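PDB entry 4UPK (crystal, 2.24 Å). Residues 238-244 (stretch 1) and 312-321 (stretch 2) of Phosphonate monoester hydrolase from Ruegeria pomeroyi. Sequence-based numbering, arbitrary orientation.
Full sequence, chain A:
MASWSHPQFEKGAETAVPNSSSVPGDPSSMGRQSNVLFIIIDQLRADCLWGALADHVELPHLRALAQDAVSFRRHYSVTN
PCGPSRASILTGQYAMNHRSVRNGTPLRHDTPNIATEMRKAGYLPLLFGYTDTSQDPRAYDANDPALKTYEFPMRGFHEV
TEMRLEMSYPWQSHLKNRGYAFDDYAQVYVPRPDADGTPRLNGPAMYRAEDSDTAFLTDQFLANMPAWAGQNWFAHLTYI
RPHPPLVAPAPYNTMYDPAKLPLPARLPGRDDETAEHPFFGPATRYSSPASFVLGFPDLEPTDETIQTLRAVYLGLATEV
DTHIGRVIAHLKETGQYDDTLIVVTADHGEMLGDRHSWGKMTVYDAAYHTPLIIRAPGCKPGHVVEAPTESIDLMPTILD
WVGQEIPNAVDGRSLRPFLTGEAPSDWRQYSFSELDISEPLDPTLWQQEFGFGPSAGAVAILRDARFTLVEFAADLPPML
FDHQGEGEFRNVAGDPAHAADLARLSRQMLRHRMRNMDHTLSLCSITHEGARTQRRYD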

# COMPACT_ATOMS: atom_id res chain seq x y z
N THR A 238 -19.80 -0.67 24.23
CA THR A 238 -19.86 -2.12 24.30
C THR A 238 -19.74 -2.70 25.71
O THR A 238 -18.65 -2.75 26.30
N TYR A 239 -20.87 -3.16 26.24
CA TYR A 239 -20.96 -3.79 27.55
C TYR A 239 -20.77 -5.28 27.41
O TYR A 239 -21.50 -5.92 26.66
N ILE A 240 -19.79 -5.82 28.13
CA ILE A 240 -19.49 -7.24 28.16
C ILE A 240 -20.58 -8.00 28.90
O ILE A 240 -21.00 -9.05 28.42
N ARG A 241 -21.04 -7.46 30.05
CA ARG A 241 -22.08 -8.01 30.89
C ARG A 241 -23.44 -7.98 30.21
O ARG A 241 -23.74 -7.00 29.53
N PRO A 242 -24.31 -9.03 30.38
CA PRO A 242 -24.10 -10.30 31.12
C PRO A 242 -23.20 -11.26 30.34
O PRO A 242 -23.42 -11.48 29.15
N HIS A 243 -22.14 -11.77 30.96
CA HIS A 243 -21.16 -12.64 30.28
C HIS A 243 -20.28 -13.31 31.34
O HIS A 243 -19.97 -12.64 32.34
N PRO A 244 -19.86 -14.59 31.15
CA PRO A 244 -18.97 -15.23 32.14
C PRO A 244 -17.63 -14.49 32.28
O PRO A 244 -17.23 -13.80 31.34
N VAL A 312 -27.83 -14.94 38.39
CA VAL A 312 -26.67 -14.03 38.34
C VAL A 312 -26.63 -13.30 37.00
O VAL A 312 -26.46 -12.08 36.99
N TYR A 313 -26.82 -14.04 35.89
CA TYR A 313 -26.88 -13.54 34.51
C TYR A 313 -27.97 -12.46 34.36
O TYR A 313 -27.69 -11.40 33.80
N LEU A 314 -29.20 -12.75 34.85
CA LEU A 314 -30.32 -11.81 34.81
C LEU A 314 -30.05 -10.56 35.66
O LEU A 314 -30.45 -9.47 35.25
N GLY A 315 -29.34 -10.71 36.77
CA GLY A 315 -28.95 -9.60 37.65
C GLY A 315 -27.97 -8.64 36.99
O GLY A 315 -28.11 -7.43 37.14
N LEU A 316 -27.02 -9.17 36.19
CA LEU A 316 -26.03 -8.41 35.39
C LEU A 316 -26.71 -7.65 34.25
O LEU A 316 -26.29 -6.53 33.95
N ALA A 317 -27.74 -8.25 33.62
CA ALA A 317 -28.56 -7.62 32.56
C ALA A 317 -29.33 -6.42 33.17
O ALA A 317 -29.33 -5.35 32.58
N THR A 318 -29.91 -6.58 34.38
CA THR A 318 -30.59 -5.48 35.09
C THR A 318 -29.57 -4.32 35.39
O THR A 318 -29.90 -3.16 35.16
N GLU A 319 -28.33 -4.63 35.82
CA GLU A 319 -27.31 -3.62 36.07
C GLU A 319 -26.90 -2.91 34.76
O GLU A 319 -26.71 -1.70 34.77
N VAL A 320 -26.84 -3.62 33.63
CA VAL A 320 -26.55 -3.00 32.32
C VAL A 320 -27.68 -2.02 32.00
O VAL A 320 -27.41 -0.88 31.59
N ASP A 321 -28.93 -2.46 32.21
CA ASP A 321 -30.12 -1.65 32.03
C ASP A 321 -30.06 -0.32 32.80
O ASP A 321 -30.30 0.70 32.18

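Stretch 1 leaves a β-strand at Tyr239 and runs as a loop against one side of the helix of stretch 2, an apolar contact that buries 399 Å² and contains no hydrogen bond from one stretch to the other. Thr238, in the p rotamer, lies out of reach of the helix. Tyr239 points toward it with chi1 in m, and its CB rests 4.3 Å from CG2 of Val320, while its hydroxyl is hydrogen-bonded elsewhere in the structure. Ile240 (t, p) turns away.

Arg241 again points toward the helix. Its CB lies 3.9 Å from Val320 CG2. Val320 is in the t rotamer (chi1 159°), and its CG2 comes within 3.2 Å of the carbonyl O of Arg241. From there the arginine side chain, m at both chi1 and chi2 and then t at chi3, carries its guanidinium past Leu316, placing NH1 3.9 Å from Leu316 CD1. This contact is one of packing; NE and NH2 find their hydrogen-bond partners elsewhere in the structure.

Pro242 has the largest area covered by the other stretch, 99 Å². A cis peptide bond precedes it, and its CA comes within 5.1 Å of the CA of Leu316. The ring, puckered C-gamma endo, fits among four helix residues, Tyr313, Leu316, Ala317 and Val320. Its CB sits 3.9 Å from the centroid of the Tyr313 ring, over one face, in a CH-pi contact; the CA-to-CB bond of Tyr313 (chi1 t) points sideways relative to stretch 1, but the end of its side chain comes nearer. The same CB lies 3.9 Å from CB of Leu316 (m, t), and Pro242 CG packs 4.2 Å from Ala317 CB.

Beyond the proline the contact fades. His243, chi1 t, points away, and its ND1 donates a 2.8 Å hydrogen bond to O of Pro244, whose CA-to-CB bond also points away and which makes no contact with the helix.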

# COMPACT_ATOMS: atom_id res chain seq x y z
CB THR A 238 -18.79 -2.72 23.36
OG1 THR A 238 -17.51 -2.29 23.83
CG2 THR A 238 -18.97 -2.32 21.89
CB TYR A 239 -22.34 -3.53 28.19
CG TYR A 239 -22.62 -2.08 28.50
CD1 TYR A 239 -22.08 -1.47 29.63
CD2 TYR A 239 -23.47 -1.32 27.69
CE1 TYR A 239 -22.37 -0.15 29.95
CE2 TYR A 239 -23.78 0.01 28.00
CZ TYR A 239 -23.22 0.59 29.14
OH TYR A 239 -23.51 1.88 29.51
CB ILE A 240 -18.05 -7.52 28.72
CG1 ILE A 240 -17.63 -9.01 28.52
CG2 ILE A 240 -17.85 -7.05 30.16
CD1 ILE A 240 -17.55 -9.44 27.00
CB ARG A 241 -22.15 -7.27 32.24
CG ARG A 241 -20.86 -7.31 33.07
CD ARG A 241 -20.31 -8.70 33.26
NE ARG A 241 -19.19 -8.69 34.19
CZ ARG A 241 -18.70 -9.77 34.80
NH1 ARG A 241 -19.26 -10.96 34.62
NH2 ARG A 241 -17.66 -9.66 35.62
CB PRO A 242 -25.53 -10.82 31.30
CG PRO A 242 -26.25 -10.35 30.04
CD PRO A 242 -25.65 -9.00 29.73
CB HIS A 243 -20.25 -11.77 29.37
CG HIS A 243 -19.36 -12.49 28.40
ND1 HIS A 243 -18.19 -13.11 28.81
CD2 HIS A 243 -19.42 -12.53 27.05
CE1 HIS A 243 -17.63 -13.59 27.70
NE2 HIS A 243 -18.33 -13.26 26.62
CB PRO A 244 -18.79 -16.66 31.58
CG PRO A 244 -19.11 -16.56 30.13
CD PRO A 244 -20.16 -15.52 30.03
CB VAL A 312 -25.34 -14.76 38.70
CG1 VAL A 312 -24.12 -13.87 38.41
CG2 VAL A 312 -25.34 -15.22 40.17
CB TYR A 313 -27.14 -14.72 33.55
CG TYR A 313 -27.43 -14.32 32.11
CD1 TYR A 313 -28.73 -14.06 31.69
CD2 TYR A 313 -26.41 -14.26 31.17
CE1 TYR A 313 -29.01 -13.71 30.36
CE2 TYR A 313 -26.68 -13.91 29.84
CZ TYR A 313 -27.98 -13.65 29.44
OH TYR A 313 -28.26 -13.32 28.13
CB LEU A 314 -31.64 -12.49 35.23
CG LEU A 314 -32.17 -13.65 34.37
CD1 LEU A 314 -33.35 -14.32 35.04
CD2 LEU A 314 -32.55 -13.17 32.96
CB LEU A 316 -24.91 -9.32 34.85
CG LEU A 316 -23.90 -9.84 35.87
CD1 LEU A 316 -23.06 -10.99 35.27
CD2 LEU A 316 -23.01 -8.72 36.38
CB ALA A 317 -29.52 -8.63 31.96
CB THR A 318 -31.41 -6.03 36.29
OG1 THR A 318 -32.51 -6.77 35.75
CG2 THR A 318 -31.96 -4.92 37.23
CB GLU A 319 -26.11 -4.20 36.82
CG GLU A 319 -25.12 -3.11 37.27
CD GLU A 319 -23.74 -3.64 37.64
OE1 GLU A 319 -23.41 -4.78 37.23
OE2 GLU A 319 -23.00 -2.93 38.36
CB VAL A 320 -26.34 -4.08 31.22
CG1 VAL A 320 -26.55 -3.53 29.81
CG2 VAL A 320 -24.96 -4.74 31.36
CB ASP A 321 -31.38 -2.41 32.40
CG ASP A 321 -32.61 -1.68 31.94
OD1 ASP A 321 -33.01 -1.88 30.78
OD2 ASP A 321 -33.13 -0.84 32.71